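Local coordinates for protein transmembrane oligosaccharyl transferase (Archaeoglobus fulgidus, PDB 3WAJ) that belongs to the STT3/AglB oligosaccharyl transferase family, joining a many-helix membrane part with a zinc site to soluble core and peripheral domains, at residues I799-N802 / T806-Y809; I837-I842 / V848-I853. All blocks are in the same frame, centred on the assembly; numbering follows the deposited sequence.

In the fold
Both contacts lie in the long peripheral domain of this archaeal AglB protein and belong to one antiparallel sheet, in which strands 792-800 and 835-844 are neighbours. Interaction 1 closes the hairpin of strands 792-800 and 806-814 and is largely buried: two backbone bonds and an isoleucine set over a phenylalanine face. Interaction 2, farther from the chain centre, pairs strand 835-844 with the mostly irregular segment 848-853. Ile842, Ile851, Ile853 and Tyr840 are buried, whereas Glu850 and Thr852 are exposed, so apolar packing is joined there by a weak histidine-carboxylate bond. The two contacts, with centres about 15 Å apart, touch where Lys800 packs on Ile837 and Tyr809 on Tyr840.

Interaction 1: residues I799-N802 / T806-Y809; sequences IKTN and TFEY
The turn end of an antiparallel beta hairpin in the long peripheral domain brings Ile799 of strand 792-800 against Phe807 of strand 806-814. They form a hydrogen-bonded pair: Ile799 N donates a hydrogen bond to Phe807 O at 3.0 Å, almost straight at 168°, and Phe807 N returns a bond of 3.2 Å to Ile799 O. Ile799 O also receives a CA-H...O contact from Thr806 CA. Ile799 and Phe807 put their side chains on the same, buried face of the sheet. Phe807 CG stands between its backbone N and carbonyl carbon (chi1 60°), which swings the ring back over the neighbouring strand. Ile799 CB then sits over one face of the Phe807 ring, 3.8 Å from the centroid, in a CH-pi contact, with Ile799 CG2 closing on Phe807 CZ at 3.5 Å. A beta-branched residue suits this place, because its two arms spread over the ring while its CG1 also reaches Tyr809 CB. On the other face, Lys800 and Thr806 form a non-hydrogen-bonded pair, Lys800 bonding instead through its backbone to Lys835, and the extended lysine lends only its aliphatic root to the threonine methyl. Thr801, whose hydroxyl bonds to Glu698, brings its CG2 to the edge of the Phe807 ring, 3.9 Å from CE1.

Interaction 2: residues I837-I842 / V848-I853; sequences ITPYHI and VKEITI
The carbonyl oxygen of Ile851 receives the backbone N-H of Tyr840 at 2.9 Å, while Pro839 CB lies against the same oxygen and the tyrosine ring turns an edge to it. Ile851 N bonds back to Tyr840 O at 3.0 Å, so the two residues make a single antiparallel bridge, prolonging the hairpin of strands 835-844 and 847-848 in the peripheral-domain sheet. Nearer the turn, Lys849 N bonds to Ile842 O, the donor nitrogen lying 26° out of the plane of the Ile842 carbonyl. Proline is tolerated at 839 as far as this contact goes, since the bridge uses the N-H of Tyr840; Pro839 CG packs on Glu850 CG. The buried side is built from branched aliphatic chains: Ile842 and Ile851 meet nearly at right angles, their CD1 atoms 3.5 Å apart, and Ile842 CD1 also touches Lys849 CB. Ile851 continues onto Val782 of strand 780-785. Tyrosine suits this buried place because its ring carbons pack while its hydroxyl finds a backbone acceptor: Tyr840 CE2 approaches Ile853 CG1 at 3.4 Å, and OH hydrogen-bonds to Tyr826 O. The more exposed side is polar. Glu850 bends at chi2 (97°), bringing its carboxylate alongside the His841 ring, the two planes 66° apart. Pro839 O, which accepts a bond from Thr838 OG1, lies above the centre of one face of that imidazole. At the ring edge, His841 ND1 gives a weak hydrogen bond of 3.2 Å to Glu850 OE1.

Interaction 1: residues I799-N802 / T806-Y809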
loop_
_atom_site.group_PDB
_atom_site.type_symbol
_atom_site.label_atom_id
_atom_site.label_comp_id
_atom_site.label_asym_id
_atom_site.label_seq_id
_atom_site.Cartn_x
_atom_site.Cartn_y
_atom_site.Cartn_z
ATOM N N ILE A 799 14.346 31.478 12.992
ATOM C CA ILE A 799 14.552 30.054 13.268
ATOM C C ILE A 799 15.546 29.495 12.254
ATOM O O ILE A 799 15.447 29.803 11.072
ATOM C CB ILE A 799 13.222 29.272 13.177
ATOM C CG1 ILE A 799 12.105 29.983 13.960
ATOM C CG2 ILE A 799 13.400 27.808 13.632
ATOM C CD1 ILE A 799 12.339 30.050 15.475
ATOM N N LYS A 800 16.501 28.683 12.712
ATOM C CA LYS A 800 17.452 28.027 11.807
ATOM C C LYS A 800 17.335 26.499 11.874
ATOM O O LYS A 800 17.402 25.904 12.953
ATOM C CB LYS A 800 18.887 28.436 12.136
ATOM C CG LYS A 800 19.929 28.029 11.084
ATOM C CD LYS A 800 21.333 28.434 11.543
ATOM C CE LYS A 800 22.408 28.007 10.558
ATOM N NZ LYS A 800 23.783 27.995 11.178
ATOM N N THR A 801 17.187 25.866 10.713
ATOM C CA THR A 801 17.006 24.422 10.659
ATOM C C THR A 801 18.358 23.736 10.558
ATOM O O THR A 801 19.356 24.368 10.217
ATOM C CB THR A 801 16.132 24.017 9.457
ATOM O OG1 THR A 801 16.949 23.904 8.282
ATOM C CG2 THR A 801 15.048 25.071 9.217
ATOM N N ASN A 802 18.380 22.432 10.810
ATOM C CA ASN A 802 19.601 21.644 10.679
ATOM C C ASN A 802 20.118 21.559 9.245
ATOM O O ASN A 802 21.095 20.868 8.983
ATOM C CB ASN A 802 19.362 20.234 11.203
ATOM C CG ASN A 802 18.100 19.618 10.638
ATOM O OD1 ASN A 802 17.014 20.214 10.702
ATOM N ND2 ASN A 802 18.237 18.436 10.043
ATOM N N THR A 806 16.901 29.441 7.090
ATOM C CA THR A 806 16.168 30.272 8.041
ATOM C C THR A 806 14.762 30.629 7.560
ATOM O O THR A 806 14.468 30.609 6.363
ATOM C CB THR A 806 16.940 31.552 8.399
ATOM O OG1 THR A 806 17.103 32.357 7.224
ATOM C CG2 THR A 806 18.296 31.200 8.986
ATOM N N PHE A 807 13.897 30.953 8.515
ATOM C CA PHE A 807 12.570 31.475 8.215
ATOM C C PHE A 807 12.148 32.239 9.443
ATOM O O PHE A 807 12.739 32.061 10.512
ATOM C CB PHE A 807 11.559 30.352 7.894
ATOM C CG PHE A 807 11.365 29.352 9.011
ATOM C CD1 PHE A 807 12.036 28.127 8.985
ATOM C CD2 PHE A 807 10.520 29.627 10.086
ATOM C CE1 PHE A 807 11.872 27.188 10.016
ATOM C CE2 PHE A 807 10.349 28.691 11.120
ATOM C CZ PHE A 807 11.031 27.465 11.075
ATOM N N GLU A 808 11.137 33.089 9.305
ATOM C CA GLU A 808 10.661 33.865 10.442
ATOM C C GLU A 808 9.454 33.211 11.096
ATOM O O GLU A 808 8.488 32.844 10.410
ATOM C CB GLU A 808 10.316 35.295 10.006
ATOM C CG GLU A 808 11.530 36.147 9.677
ATOM C CD GLU A 808 12.477 36.287 10.858
ATOM O OE1 GLU A 808 12.027 36.694 11.958
ATOM O OE2 GLU A 808 13.672 35.970 10.685
ATOM N N TYR A 809 9.518 33.035 12.415
ATOM C CA TYR A 809 8.329 32.700 13.187
ATOM C C TYR A 809 7.605 34.003 13.505
ATOM O O TYR A 809 8.210 34.957 14.002
ATOM C CB TYR A 809 8.683 31.976 14.493
ATOM C CG TYR A 809 7.469 31.743 15.383
ATOM C CD1 TYR A 809 6.679 30.613 15.224
ATOM C CD2 TYR A 809 7.099 32.662 16.369
ATOM C CE1 TYR A 809 5.556 30.393 16.022
ATOM C CE2 TYR A 809 5.973 32.446 17.172
ATOM C CZ TYR A 809 5.211 31.308 16.990
ATOM O OH TYR A 809 4.100 31.071 17.766
#

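Interaction 2: residues I837-I842 / V848-I853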
loop_
_atom_site.group_PDB
_atom_site.type_symbol
_atom_site.label_atom_id
_atom_site.label_comp_id
_atom_site.label_asym_id
_atom_site.label_seq_id
_atom_site.Cartn_x
_atom_site.Cartn_y
_atom_site.Cartn_z
ATOM N N ILE A 837 17.449 31.543 16.540
ATOM C CA ILE A 837 18.755 32.199 16.622
ATOM C C ILE A 837 18.673 33.655 17.083
ATOM O O ILE A 837 19.693 34.330 17.191
ATOM C CB ILE A 837 19.546 32.138 15.297
ATOM C CG1 ILE A 837 18.779 32.819 14.160
ATOM C CG2 ILE A 837 19.919 30.700 14.954
ATOM C CD1 ILE A 837 19.527 32.781 12.823
ATOM N N THR A 838 17.457 34.137 17.322
ATOM C CA THR A 838 17.243 35.419 17.994
ATOM C C THR A 838 16.286 35.169 19.147
ATOM O O THR A 838 15.579 34.168 19.156
ATOM C CB THR A 838 16.608 36.484 17.064
ATOM O OG1 THR A 838 15.211 36.207 16.903
ATOM C CG2 THR A 838 17.302 36.524 15.693
ATOM N N PRO A 839 16.262 36.078 20.130
ATOM C CA PRO A 839 15.183 36.023 21.123
ATOM C C PRO A 839 13.884 36.447 20.456
ATOM O O PRO A 839 13.921 36.928 19.318
ATOM C CB PRO A 839 15.606 37.075 22.152
ATOM C CG PRO A 839 16.551 37.981 21.416
ATOM C CD PRO A 839 17.273 37.103 20.453
ATOM N N TYR A 840 12.754 36.274 21.129
ATOM C CA TYR A 840 11.502 36.786 20.590
ATOM C C TYR A 840 11.489 38.318 20.669
ATOM O O TYR A 840 11.831 38.898 21.706
ATOM C CB TYR A 840 10.309 36.233 21.370
ATOM C CG TYR A 840 10.037 34.748 21.236
ATOM C CD1 TYR A 840 9.352 34.242 20.143
ATOM C CD2 TYR A 840 10.421 33.864 22.233
ATOM C CE1 TYR A 840 9.080 32.894 20.039
ATOM C CE2 TYR A 840 10.157 32.513 22.136
ATOM C CZ TYR A 840 9.488 32.036 21.039
ATOM O OH TYR A 840 9.220 30.691 20.944
ATOM N N HIS A 841 11.100 38.975 19.581
ATOM C CA HIS A 841 10.915 40.423 19.608
ATOM C C HIS A 841 9.417 40.725 19.676
ATOM O O HIS A 841 8.718 40.649 18.661
ATOM C CB HIS A 841 11.538 41.091 18.373
ATOM C CG HIS A 841 12.887 40.554 18.006
ATOM N ND1 HIS A 841 14.026 40.844 18.726
ATOM C CD2 HIS A 841 13.278 39.742 16.992
ATOM C CE1 HIS A 841 15.060 40.231 18.174
ATOM N NE2 HIS A 841 14.634 39.554 17.121
ATOM N N ILE A 842 8.916 41.034 20.872
ATOM C CA ILE A 842 7.523 41.448 21.015
ATOM C C ILE A 842 7.440 42.917 20.678
ATOM O O ILE A 842 8.366 43.688 20.960
ATOM C CB ILE A 842 6.998 41.330 22.445
ATOM C CG1 ILE A 842 8.039 40.724 23.359
ATOM C CG2 ILE A 842 5.691 40.550 22.510
ATOM C CD1 ILE A 842 7.746 41.040 24.776
ATOM N N VAL A 848 9.005 47.968 22.342
ATOM C CA VAL A 848 9.495 46.667 21.901
ATOM C C VAL A 848 10.338 46.015 22.989
ATOM O O VAL A 848 11.061 46.691 23.714
ATOM C CB VAL A 848 10.316 46.764 20.599
ATOM C CG1 VAL A 848 9.531 47.508 19.537
ATOM C CG2 VAL A 848 11.653 47.451 20.848
ATOM N N LYS A 849 10.239 44.696 23.106
ATOM C CA LYS A 849 11.033 43.972 24.085
ATOM C C LYS A 849 11.764 42.793 23.454
ATOM O O LYS A 849 11.809 42.646 22.233
ATOM C CB LYS A 849 10.160 43.498 25.246
ATOM C CG LYS A 849 9.511 44.610 26.062
ATOM C CD LYS A 849 10.513 45.278 26.992
ATOM C CE LYS A 849 9.849 46.358 27.845
ATOM N NZ LYS A 849 8.739 45.832 28.702
ATOM N N GLU A 850 12.316 41.943 24.308
ATOM C CA GLU A 850 13.282 40.951 23.883
ATOM C C GLU A 850 13.272 39.816 24.909
ATOM O O GLU A 850 13.998 39.868 25.904
ATOM C CB GLU A 850 14.663 41.613 23.833
ATOM C CG GLU A 850 15.652 41.022 22.852
ATOM C CD GLU A 850 15.706 41.787 21.544
ATOM O OE1 GLU A 850 14.789 42.601 21.295
ATOM O OE2 GLU A 850 16.665 41.574 20.766
ATOM N N ILE A 851 12.438 38.803 24.669
ATOM C CA ILE A 851 12.285 37.673 25.589
ATOM C C ILE A 851 13.128 36.481 25.164
ATOM O O ILE A 851 13.218 36.157 23.970
ATOM C CB ILE A 851 10.842 37.119 25.598
ATOM C CG1 ILE A 851 9.825 38.164 25.158
ATOM C CG2 ILE A 851 10.481 36.501 26.951
ATOM C CD1 ILE A 851 8.428 37.590 25.026
ATOM N N THR A 852 13.706 35.797 26.142
ATOM C CA THR A 852 14.226 34.462 25.894
ATOM C C THR A 852 13.391 33.490 26.731
ATOM O O THR A 852 13.043 33.787 27.881
ATOM C CB THR A 852 15.738 34.349 26.180
ATOM O OG1 THR A 852 15.959 33.611 27.389
ATOM C CG2 THR A 852 16.365 35.738 26.277
ATOM N N ILE A 853 13.039 32.353 26.130
ATOM C CA ILE A 853 12.176 31.361 26.768
ATOM C C ILE A 853 12.978 30.091 27.027
ATOM O O ILE A 853 13.825 29.716 26.212
ATOM C CB ILE A 853 10.971 31.013 25.861
ATOM C CG1 ILE A 853 10.134 32.260 25.570
ATOM C CG2 ILE A 853 10.094 29.939 26.491
ATOM C CD1 ILE A 853 9.412 32.793 26.793
#